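Local coordinates for protein-glutamine gamma-glutamyltransferase (Pseudomonas aeruginosa PAO1, PDB 6G49), which shows transglutaminase activity in vitro through its periplasmic domain, linking protein glutamine and lysine side chains, and is critical for the viability of the bacterium, at residues Pro185-Leu190 with Ala251-Ala256; His245-Met250 with Ala288-Trp293; Thr77-Asp82 with Arg173-Gln178; His214-Tyr219 with Asp237-Phe242. All blocks are in the same frame, centred on the assembly; numbering follows the deposited sequence. Where two conformers were deposited one is given.

Interaction 1. Residues Pro185-Leu190 with Ala251-Ala256; sequences PRARAL and AFVLRA
Ala187 on helix 185-197 and Val253 on helix 243-256 mark the place where two helices of the transglutaminase-like core pass each other, their CA atoms 6.2 Å apart. The axes of the two short segments approach to 8.7 Å and cross at -56°, a separation that small residues at the crossing allow: Ala187 on one helix, and Ala256, whose CB turns toward the first helix near Arg188, on the other. No hydrogen bond joins the segments, and the contact rests on van der Waals packing. Phe252 carries much of it. With its CG anti to the backbone N (chi1 -178°), the ring reaches across to the first helix, where the methyl CB of Ala187 lies 3.7 Å from Phe252 CE1. Val253 CG2 packs against Ala187 CB and Leu190 CD2, 4.4 Å from each. Leu190 also packs on Phe236 of helix 230-238, and Val253 on Leu208 of helix 201-214, which places the pair within a helical cluster. In the conformer described, Arg188 is bent at chi3 and its guanidinium stands at the ring edge, its polar end held by the backbone carbonyls of Pro180 and Gly183. Guanidinium and ring planes stand 88° apart, and Phe252 CZ touches the guanidinium face near its rim, 3.8 Å from Arg188 NH2.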
# COMPACT_ATOMS: atom_id res chain seq x y z
N PRO A 185 16.10 17.33 3.90
CA PRO A 185 15.89 18.63 3.30
C PRO A 185 15.84 18.60 1.77
O PRO A 185 15.13 19.38 1.15
CB PRO A 185 17.14 19.41 3.79
CG PRO A 185 18.20 18.34 4.01
CD PRO A 185 17.39 17.18 4.60
N ARG A 186 16.57 17.68 1.14
CA ARG A 186 16.57 17.63 -0.33
C ARG A 186 15.17 17.24 -0.85
O ARG A 186 14.69 17.74 -1.84
CB ARG A 186 17.71 16.77 -0.87
CG ARG A 186 19.10 17.38 -0.65
CD ARG A 186 20.20 16.50 -1.27
NE ARG A 186 20.52 15.30 -0.50
CZ ARG A 186 21.18 14.22 -0.94
NH1 ARG A 186 21.58 14.15 -2.21
NH2 ARG A 186 21.44 13.24 -0.10
N ALA A 187 14.55 16.25 -0.20
CA ALA A 187 13.25 15.81 -0.61
C ALA A 187 12.19 16.89 -0.39
O ALA A 187 11.27 17.04 -1.23
CB ALA A 187 12.90 14.52 0.12
N ARG A 188 12.33 17.66 0.70
CA ARG A 188 11.46 18.78 0.96
C ARG A 188 11.63 19.84 -0.13
O ARG A 188 10.65 20.41 -0.62
CB ARG A 188 11.70 19.36 2.35
CG ARG A 188 11.09 18.56 3.49
CD ARG A 188 11.56 19.15 4.81
NE ARG A 188 11.92 18.11 5.76
CZ ARG A 188 11.09 17.58 6.65
NH1 ARG A 188 9.92 18.16 6.91
NH2 ARG A 188 11.42 16.47 7.28
N ALA A 189 12.88 20.09 -0.55
CA ALA A 189 13.13 21.06 -1.67
C ALA A 189 12.47 20.60 -2.98
O ALA A 189 11.86 21.37 -3.71
CB ALA A 189 14.63 21.26 -1.86
N LEU A 190 12.58 19.30 -3.29
CA LEU A 190 11.92 18.75 -4.44
C LEU A 190 10.41 18.97 -4.35
O LEU A 190 9.80 19.35 -5.32
CB LEU A 190 12.27 17.27 -4.57
CG LEU A 190 11.54 16.51 -5.66
CD1 LEU A 190 11.89 17.00 -7.07
CD2 LEU A 190 11.78 15.01 -5.56
N ALA A 251 5.30 8.98 -0.66
CA ALA A 251 4.37 9.55 0.32
C ALA A 251 5.00 10.77 1.01
O ALA A 251 4.30 11.78 1.23
CB ALA A 251 3.93 8.51 1.31
N PHE A 252 6.28 10.69 1.35
CA PHE A 252 7.02 11.82 1.95
C PHE A 252 6.91 13.06 1.07
O PHE A 252 6.53 14.14 1.57
CB PHE A 252 8.47 11.46 2.20
CG PHE A 252 9.26 12.55 2.86
CD1 PHE A 252 9.68 13.65 2.14
CD2 PHE A 252 9.55 12.45 4.20
CE1 PHE A 252 10.37 14.68 2.78
CE2 PHE A 252 10.25 13.47 4.85
CZ PHE A 252 10.68 14.57 4.12
N VAL A 253 7.26 12.92 -0.21
CA VAL A 253 7.31 14.07 -1.11
C VAL A 253 5.92 14.64 -1.29
O VAL A 253 5.73 15.86 -1.27
CB VAL A 253 7.97 13.73 -2.45
CG1 VAL A 253 7.89 14.89 -3.44
CG2 VAL A 253 9.40 13.35 -2.22
N LEU A 254 4.88 13.78 -1.40
CA LEU A 254 3.49 14.28 -1.54
C LEU A 254 3.09 15.09 -0.30
O LEU A 254 2.53 16.21 -0.45
CB LEU A 254 2.52 13.13 -1.81
CG LEU A 254 2.65 12.42 -3.15
CD1 LEU A 254 1.68 11.28 -3.22
CD2 LEU A 254 2.48 13.34 -4.34
N ARG A 255 3.37 14.60 0.88
CA ARG A 255 3.00 15.29 2.07
C ARG A 255 3.75 16.62 2.14
O ARG A 255 3.15 17.66 2.58
CB ARG A 255 3.37 14.52 3.32
CG ARG A 255 2.51 13.29 3.55
CD ARG A 255 2.73 12.72 4.92
NE ARG A 255 1.82 11.59 5.18
CZ ARG A 255 1.64 10.97 6.31
NH1 ARG A 255 2.35 11.26 7.40
NH2 ARG A 255 0.66 10.04 6.38
N ALA A 256 5.02 16.61 1.76
CA ALA A 256 5.83 17.86 1.81
C ALA A 256 5.32 18.86 0.78
O ALA A 256 5.58 20.09 0.98
CB ALA A 256 7.29 17.57 1.66

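Interaction 2. Residues His245-Met250 with Ala288-Trp293; sequences HYAGAM and AWVEYW
Ala247 is the bump that fits the strand: its CB points at the backbone of Ala288-Val290 and settles 3.6 Å from Trp289 O, with the carbonyl oxygen of Ala288 only slightly farther away. A side chain of a single methyl lets helix and strand come close, the axes of the two short segments approaching to 6.9 Å and running at 22° to each other, nearly parallel. The CA atoms of Ala247 and Trp289 are accordingly just 4.9 Å apart. On one flank of this methyl lies Ala288 CB, at 4.1 Å; on the other lies Val290 CG2, so the alternating inward residues of the strand form a shallow saddle in which Ala247 sits. Val290 in turn projects into the helix surface. Its CG1 is anti to the backbone N (chi1 175°), which leaves CG2 beside that N and lodged between Ala247 and Met250, 3.3 Å from Ala247 O and 4.1 Å from Met250 CB. In the conformer described, Met250, extended beyond CG, carries SD past Val290 CG2, 4.2 Å away, and continues toward Leu208 and Leu209 of helix 201-214 and Val302 of strand 298-302. The indole of Trp289 leaves from the opposite side of the strand and lies about 4 Å, side chain to side chain, from both His287 and Asp303. Buried packing of this kind, a helix that starts at the nucleophile Cys243 laid against the strand bearing His287, is the central feature of the papain-like transglutaminase fold, whose Cys-His-Asp triad is inferred here by similarity.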
# COMPACT_ATOMS: atom_id res chain seq x y z
N HIS A 245 10.97 1.62 0.10
CA HIS A 245 11.72 2.80 -0.30
C HIS A 245 10.87 3.68 -1.22
O HIS A 245 10.78 4.93 -1.04
CB HIS A 245 13.05 2.45 -1.03
CG HIS A 245 14.02 1.73 -0.18
ND1 HIS A 245 13.91 0.39 0.10
CD2 HIS A 245 15.13 2.19 0.43
CE1 HIS A 245 14.92 0.05 0.88
NE2 HIS A 245 15.70 1.12 1.08
N TYR A 246 10.26 3.11 -2.26
CA TYR A 246 9.56 3.85 -3.26
C TYR A 246 8.27 4.44 -2.67
O TYR A 246 7.96 5.58 -2.86
CB TYR A 246 9.21 2.99 -4.48
CG TYR A 246 10.43 2.67 -5.31
CD1 TYR A 246 11.22 1.56 -5.03
CD2 TYR A 246 10.82 3.52 -6.32
CE1 TYR A 246 12.41 1.33 -5.70
CE2 TYR A 246 11.99 3.27 -7.01
CZ TYR A 246 12.77 2.19 -6.72
OH TYR A 246 13.93 2.00 -7.46
N ALA A 247 7.51 3.59 -1.96
CA ALA A 247 6.23 4.03 -1.40
C ALA A 247 6.45 5.13 -0.34
O ALA A 247 5.74 6.13 -0.36
CB ALA A 247 5.46 2.88 -0.80
N GLY A 248 7.38 4.90 0.56
CA GLY A 248 7.69 5.85 1.65
C GLY A 248 8.21 7.13 1.10
O GLY A 248 7.76 8.23 1.48
N ALA A 249 9.11 7.06 0.10
CA ALA A 249 9.64 8.31 -0.46
C ALA A 249 8.59 9.09 -1.21
O ALA A 249 8.48 10.34 -1.09
CB ALA A 249 10.83 8.08 -1.35
N MET A 250 7.72 8.41 -1.97
CA MET A 250 6.68 9.09 -2.69
C MET A 250 5.70 9.73 -1.70
O MET A 250 5.28 10.89 -1.91
CB MET A 250 5.88 8.18 -3.61
CG MET A 250 4.91 8.89 -4.47
SD MET A 250 4.05 7.77 -5.62
CE MET A 250 3.05 8.91 -6.56
N ALA A 288 4.15 -2.66 -0.81
CA ALA A 288 3.78 -1.36 -0.28
C ALA A 288 3.60 -0.39 -1.42
O ALA A 288 4.38 -0.39 -2.39
CB ALA A 288 4.82 -0.86 0.69
N TRP A 289 2.53 0.42 -1.35
CA TRP A 289 2.21 1.38 -2.33
C TRP A 289 1.67 2.65 -1.63
O TRP A 289 1.85 2.81 -0.41
CB TRP A 289 1.30 0.82 -3.42
CG TRP A 289 -0.03 0.30 -2.95
CD1 TRP A 289 -1.25 0.90 -3.07
CD2 TRP A 289 -0.29 -1.03 -2.43
NE1 TRP A 289 -2.24 0.09 -2.57
CE2 TRP A 289 -1.69 -1.10 -2.19
CE3 TRP A 289 0.50 -2.13 -2.07
CZ2 TRP A 289 -2.31 -2.25 -1.68
CZ3 TRP A 289 -0.13 -3.26 -1.59
CH2 TRP A 289 -1.51 -3.30 -1.37
N VAL A 290 1.05 3.52 -2.41
CA VAL A 290 0.65 4.87 -1.91
C VAL A 290 -0.83 5.10 -2.24
O VAL A 290 -1.35 4.66 -3.26
CB VAL A 290 1.54 5.96 -2.53
CG1 VAL A 290 1.09 7.38 -2.12
CG2 VAL A 290 2.98 5.73 -2.13
N GLU A 291 -1.48 5.89 -1.40
CA GLU A 291 -2.73 6.57 -1.81
C GLU A 291 -2.65 8.02 -1.35
O GLU A 291 -2.06 8.35 -0.29
CB GLU A 291 -4.00 5.85 -1.35
CG GLU A 291 -4.15 5.72 0.13
CD GLU A 291 -5.32 4.84 0.56
OE1 GLU A 291 -5.55 4.71 1.76
OE2 GLU A 291 -5.97 4.27 -0.32
N TYR A 292 -3.27 8.88 -2.15
CA TYR A 292 -3.29 10.30 -1.88
C TYR A 292 -4.73 10.80 -2.05
O TYR A 292 -5.55 10.24 -2.80
CB TYR A 292 -2.30 11.05 -2.76
CG TYR A 292 -2.65 11.12 -4.23
CD1 TYR A 292 -2.46 10.03 -5.08
CD2 TYR A 292 -3.29 12.22 -4.74
CE1 TYR A 292 -2.89 10.08 -6.41
CE2 TYR A 292 -3.70 12.29 -6.07
CZ TYR A 292 -3.50 11.22 -6.89
OH TYR A 292 -3.92 11.40 -8.18
N TRP A 293 -4.98 11.96 -1.45
CA TRP A 293 -6.31 12.51 -1.41
C TRP A 293 -6.36 13.83 -2.16
O TRP A 293 -5.45 14.65 -2.08
CB TRP A 293 -6.74 12.74 0.05
CG TRP A 293 -8.16 13.20 0.17
CD1 TRP A 293 -9.29 12.43 0.21
CD2 TRP A 293 -8.60 14.57 0.21
NE1 TRP A 293 -10.40 13.24 0.23
CE2 TRP A 293 -10.01 14.55 0.22
CE3 TRP A 293 -7.93 15.80 0.19
CZ2 TRP A 293 -10.77 15.71 0.26
CZ3 TRP A 293 -8.69 16.96 0.19
CH2 TRP A 293 -10.08 16.90 0.29

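Interaction 3. Residues Thr77-Asp82 with Arg173-Gln178; sequences TMERFD and RWRNLQ
Glu79 OE2 is gripped from several sides: Asn176 ND2 donates to it at 2.9 Å with a nearly straight N-H...O angle of 171°, water 1 donates a second bond, and Arg262 adds a salt bridge. The amide reaches the anti side of the carboxylate, 33° out of its plane. The other oxygen, Glu79 OE1, takes a more bent salt-bridge bond from Arg175 NH1 at 3.2 Å, met from above the carboxylate plane; Gln91 also donates to it, and Arg175 NH1 has a further partner in the carbonyl of Pro90. Two arginines and several N-H donors around this buried carboxylate would be expected to favour its ionised form. Farther along, Gln178 behaves like a strand neighbour. The chi2 bend (-90°) carries Gln178 CD toward Phe81, and the amide there has OE1 accepting from Phe81 N at 2.9 Å and NE2 donating to Phe81 O at 2.8 Å. The contact joins the C-terminal end of helix 170-175, where Asn176 is the first residue to leave helical angles, to a distorted part of strand 72-81: Glu79 and Arg80 both face Ala87 across the sheet, a classic beta bulge.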
# COMPACT_ATOMS: atom_id res chain seq x y z
N THR A 77 -2.90 0.54 6.46
CA THR A 77 -2.21 1.76 6.08
C THR A 77 -1.30 2.19 7.21
O THR A 77 -1.55 1.89 8.39
CB THR A 77 -3.09 2.96 5.68
OG1 THR A 77 -3.58 3.63 6.86
CG2 THR A 77 -4.21 2.57 4.75
N MET A 78 -0.24 2.89 6.81
CA MET A 78 0.73 3.48 7.73
C MET A 78 0.75 4.99 7.48
O MET A 78 1.16 5.43 6.42
CB MET A 78 2.09 2.83 7.49
CG MET A 78 2.04 1.32 7.81
SD MET A 78 3.68 0.57 7.62
CE MET A 78 3.21 -1.14 7.79
N GLU A 79 0.26 5.73 8.48
CA GLU A 79 0.06 7.16 8.37
C GLU A 79 1.07 7.98 9.14
O GLU A 79 1.01 9.23 9.04
CB GLU A 79 -1.36 7.49 8.84
CG GLU A 79 -2.44 7.03 7.88
CD GLU A 79 -3.85 7.04 8.45
OE1 GLU A 79 -4.03 6.40 9.46
OE2 GLU A 79 -4.71 7.70 7.82
N ARG A 80 1.92 7.38 9.94
CA ARG A 80 2.88 8.11 10.78
C ARG A 80 4.28 7.85 10.23
O ARG A 80 4.63 6.71 9.99
CB ARG A 80 2.87 7.58 12.21
CG ARG A 80 1.54 7.88 12.87
CD ARG A 80 1.55 7.36 14.27
NE ARG A 80 0.47 7.95 15.01
CZ ARG A 80 -0.00 7.46 16.16
NH1 ARG A 80 0.51 6.34 16.64
NH2 ARG A 80 -0.98 8.10 16.78
N PHE A 81 5.03 8.91 9.98
CA PHE A 81 6.42 8.76 9.56
C PHE A 81 7.32 9.48 10.55
O PHE A 81 7.16 10.69 10.71
CB PHE A 81 6.65 9.35 8.18
CG PHE A 81 8.06 9.18 7.70
CD1 PHE A 81 8.60 7.90 7.57
CD2 PHE A 81 8.83 10.28 7.39
CE1 PHE A 81 9.91 7.73 7.16
CE2 PHE A 81 10.14 10.11 6.96
CZ PHE A 81 10.64 8.84 6.78
N ASP A 82 8.30 8.77 11.13
CA ASP A 82 9.15 9.35 12.22
C ASP A 82 10.54 9.71 11.73
O ASP A 82 11.37 10.06 12.54
CB ASP A 82 9.22 8.45 13.44
CG ASP A 82 10.01 7.17 13.23
OD1 ASP A 82 10.55 7.00 12.15
OD2 ASP A 82 10.08 6.41 14.19
N ARG A 173 -7.15 14.41 7.31
CA ARG A 173 -6.38 15.31 6.47
C ARG A 173 -5.08 15.73 7.19
O ARG A 173 -4.00 15.66 6.60
CB ARG A 173 -7.23 16.49 6.02
CG ARG A 173 -6.61 17.33 4.93
CD ARG A 173 -7.62 18.43 4.51
NE ARG A 173 -7.28 19.12 3.32
CZ ARG A 173 -8.20 19.80 2.64
NH1 ARG A 173 -9.46 19.79 3.06
NH2 ARG A 173 -7.85 20.43 1.55
N TRP A 174 -5.20 16.22 8.43
CA TRP A 174 -4.08 16.69 9.18
C TRP A 174 -3.06 15.58 9.39
O TRP A 174 -1.83 15.77 9.25
CB TRP A 174 -4.53 17.28 10.53
CG TRP A 174 -3.53 18.16 11.19
CD1 TRP A 174 -2.64 17.92 12.18
CD2 TRP A 174 -3.32 19.53 10.80
NE1 TRP A 174 -1.89 19.05 12.42
CE2 TRP A 174 -2.26 20.03 11.57
CE3 TRP A 174 -3.96 20.35 9.87
CZ2 TRP A 174 -1.87 21.38 11.50
CZ3 TRP A 174 -3.56 21.67 9.79
CH2 TRP A 174 -2.53 22.15 10.59
N ARG A 175 -3.54 14.41 9.80
CA ARG A 175 -2.70 13.25 10.09
C ARG A 175 -1.87 12.88 8.84
O ARG A 175 -0.71 12.52 8.99
CB ARG A 175 -3.59 12.08 10.49
CG ARG A 175 -2.89 10.74 10.52
CD ARG A 175 -3.92 9.66 10.82
NE ARG A 175 -4.30 9.67 12.20
CZ ARG A 175 -4.98 8.68 12.80
NH1 ARG A 175 -5.41 7.67 12.05
NH2 ARG A 175 -5.14 8.68 14.13
N ASN A 176 -2.49 13.03 7.66
CA ASN A 176 -1.87 12.59 6.43
C ASN A 176 -1.05 13.69 5.76
O ASN A 176 -0.66 13.54 4.59
CB ASN A 176 -2.90 11.92 5.53
CG ASN A 176 -3.19 10.54 6.04
OD1 ASN A 176 -2.32 9.69 5.99
ND2 ASN A 176 -4.34 10.36 6.67
N LEU A 177 -0.80 14.79 6.50
CA LEU A 177 0.18 15.79 6.11
C LEU A 177 1.37 15.82 7.08
O LEU A 177 2.23 16.71 6.91
CB LEU A 177 -0.55 17.13 6.00
CG LEU A 177 -1.45 17.26 4.78
CD1 LEU A 177 -2.41 18.42 4.94
CD2 LEU A 177 -0.72 17.36 3.44
N GLN A 178 1.42 14.91 8.03
CA GLN A 178 2.42 14.83 9.07
C GLN A 178 3.79 14.47 8.50
O GLN A 178 3.91 13.48 7.78
CB GLN A 178 2.07 13.79 10.12
CG GLN A 178 3.07 13.58 11.23
CD GLN A 178 4.10 12.51 10.89
OE1 GLN A 178 3.72 11.47 10.32
NE2 GLN A 178 5.39 12.76 11.24
O HOH W 1 -7.01 7.45 9.17

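Interaction 4. Residues His214-Tyr219 with Asp237-Phe242; sequences HEPFAY and DTRSGF
Arg239 turns its CG anti to the carbonyl carbon (chi1 -63°), and the chain, extended from CG to NE, runs past Phe217 CE1, CZ and CE2 to Glu215. There Arg239 NE donates to Glu215 OE1 at 2.7 Å, on the anti side of the carboxylate, somewhat out of its plane, with OE1 in the guanidinium plane; Arg239 NH2 adds a weak second bond to the same oxygen, completing a salt bridge. Arg239 CB makes a CH-pi contact over the face of Phe217, 3.9 Å from the ring centroid and 23° off its normal. Arg239 is the first residue past helix 230-238, and its positive phi accompanies the turn into the next strand. Its carbonyl accepts from Ala218 N, Arg239 O lying 2.9 Å away, while Gly241 N donates to Ala218 O at 3.0 Å. Tyr219 and Phe242 meet as a strongly offset pair, planes at 26°, with Tyr219 OH over the Phe242 ring near its rim, 3.5 Å from CE1. The Tyr219 side chain lies about 3 Å from that of Cys243, the nucleophile by similarity. Two parallel strands, 218-219 and 240-241, joined through helix 230-238, make a beta-alpha-beta unit that leads into the probable active-site helix.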
# COMPACT_ATOMS: atom_id res chain seq x y z
N HIS A 214 12.07 7.82 -15.41
CA HIS A 214 13.21 8.28 -16.28
C HIS A 214 14.60 8.15 -15.64
O HIS A 214 15.60 8.12 -16.38
CB HIS A 214 12.94 9.73 -16.65
CG HIS A 214 11.76 9.84 -17.56
ND1 HIS A 214 10.98 10.97 -17.62
CD2 HIS A 214 11.24 8.98 -18.46
CE1 HIS A 214 10.03 10.79 -18.51
NE2 HIS A 214 10.14 9.58 -19.02
N GLU A 215 14.71 8.18 -14.31
CA GLU A 215 15.98 8.14 -13.63
C GLU A 215 16.35 6.69 -13.44
O GLU A 215 15.47 5.84 -13.52
CB GLU A 215 15.94 8.95 -12.34
CG GLU A 215 15.65 10.40 -12.59
CD GLU A 215 15.43 11.17 -11.31
OE1 GLU A 215 15.95 10.71 -10.25
OE2 GLU A 215 14.74 12.21 -11.35
N PRO A 216 17.65 6.41 -13.23
CA PRO A 216 18.14 5.04 -13.19
C PRO A 216 17.92 4.35 -11.83
O PRO A 216 18.85 3.85 -11.19
CB PRO A 216 19.63 5.22 -13.55
CG PRO A 216 19.97 6.56 -12.95
CD PRO A 216 18.74 7.41 -13.18
N PHE A 217 16.63 4.24 -11.48
CA PHE A 217 16.24 3.55 -10.25
C PHE A 217 16.32 2.04 -10.47
O PHE A 217 15.98 1.48 -11.52
CB PHE A 217 14.81 3.99 -9.87
CG PHE A 217 14.75 5.31 -9.16
CD1 PHE A 217 14.89 5.36 -7.77
CD2 PHE A 217 14.52 6.49 -9.84
CE1 PHE A 217 14.86 6.57 -7.10
CE2 PHE A 217 14.51 7.69 -9.18
CZ PHE A 217 14.68 7.73 -7.79
N ALA A 218 16.74 1.37 -9.42
CA ALA A 218 16.84 -0.05 -9.28
C ALA A 218 15.82 -0.54 -8.26
O ALA A 218 15.67 0.06 -7.14
CB ALA A 218 18.24 -0.45 -8.87
N TYR A 219 15.21 -1.67 -8.59
CA TYR A 219 14.28 -2.40 -7.73
C TYR A 219 15.03 -3.67 -7.32
O TYR A 219 15.32 -4.50 -8.15
CB TYR A 219 13.01 -2.76 -8.47
CG TYR A 219 11.89 -3.13 -7.54
CD1 TYR A 219 11.41 -2.20 -6.64
CD2 TYR A 219 11.33 -4.39 -7.54
CE1 TYR A 219 10.40 -2.52 -5.78
CE2 TYR A 219 10.32 -4.72 -6.67
CZ TYR A 219 9.85 -3.77 -5.80
OH TYR A 219 8.85 -4.05 -4.92
N ASP A 237 20.78 9.79 -4.27
CA ASP A 237 22.13 9.16 -4.16
C ASP A 237 22.09 7.72 -4.67
O ASP A 237 22.61 7.42 -5.75
CB ASP A 237 22.73 9.31 -2.76
CG ASP A 237 22.84 10.76 -2.28
OD1 ASP A 237 22.71 11.68 -3.13
OD2 ASP A 237 23.02 10.95 -1.03
N THR A 238 21.44 6.80 -3.94
CA THR A 238 21.49 5.38 -4.26
C THR A 238 20.54 5.06 -5.43
O THR A 238 20.81 4.15 -6.22
CB THR A 238 21.23 4.49 -3.04
OG1 THR A 238 19.83 4.60 -2.70
CG2 THR A 238 22.12 4.81 -1.87
N ARG A 239 19.34 5.69 -5.46
CA ARG A 239 18.26 5.32 -6.38
C ARG A 239 18.08 3.82 -6.45
O ARG A 239 17.78 3.26 -7.52
CB ARG A 239 18.46 5.94 -7.75
CG ARG A 239 18.42 7.45 -7.74
CD ARG A 239 18.39 8.00 -9.15
NE ARG A 239 18.12 9.41 -9.27
CZ ARG A 239 19.01 10.37 -9.02
NH1 ARG A 239 20.20 10.03 -8.57
NH2 ARG A 239 18.68 11.64 -9.16
N SER A 240 18.13 3.16 -5.31
CA SER A 240 18.02 1.72 -5.26
C SER A 240 17.26 1.30 -4.01
O SER A 240 17.62 1.72 -2.89
CB SER A 240 19.40 1.07 -5.27
OG SER A 240 19.29 -0.34 -5.17
N GLY A 241 16.27 0.46 -4.19
CA GLY A 241 15.45 0.03 -3.04
C GLY A 241 14.45 -1.03 -3.40
O GLY A 241 14.33 -1.49 -4.56
N PHE A 242 13.62 -1.41 -2.41
CA PHE A 242 12.50 -2.26 -2.61
C PHE A 242 11.23 -1.43 -2.38
O PHE A 242 11.29 -0.21 -2.35
CB PHE A 242 12.63 -3.51 -1.73
CG PHE A 242 11.76 -4.67 -2.11
CD1 PHE A 242 11.90 -5.27 -3.37
CD2 PHE A 242 10.81 -5.21 -1.25
CE1 PHE A 242 11.12 -6.36 -3.70
CE2 PHE A 242 10.03 -6.30 -1.61
CZ PHE A 242 10.16 -6.85 -2.87
O HOH W 2 20.37 2.86 -9.15

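How the interactions relate
Helix 243-256 connects the set: its first turns serve interaction 2 and its last ones interaction 1, with Leu254 CD1 packing on Tyr292 and Val290 between them. Both are buried contacts without a hydrogen bond across; interaction 2 packs small and apolar side chains, while interaction 1 adds an arginine against a phenylalanine ring. Interactions 3 and 4 are partly buried: interaction 3 uses side-chain amides and a salt-bridged carboxylate, interaction 4 parallel strand pairing, one salt bridge and aromatic contacts. Arg255, whose side chain takes no part in the packing against 185-190, ties interaction 1 to interaction 3 through the carbonyls of Gln178 and Glu79. Toward interaction 4, Arg186 pairs with Asp237, and Tyr246 bonds to Ala218 O.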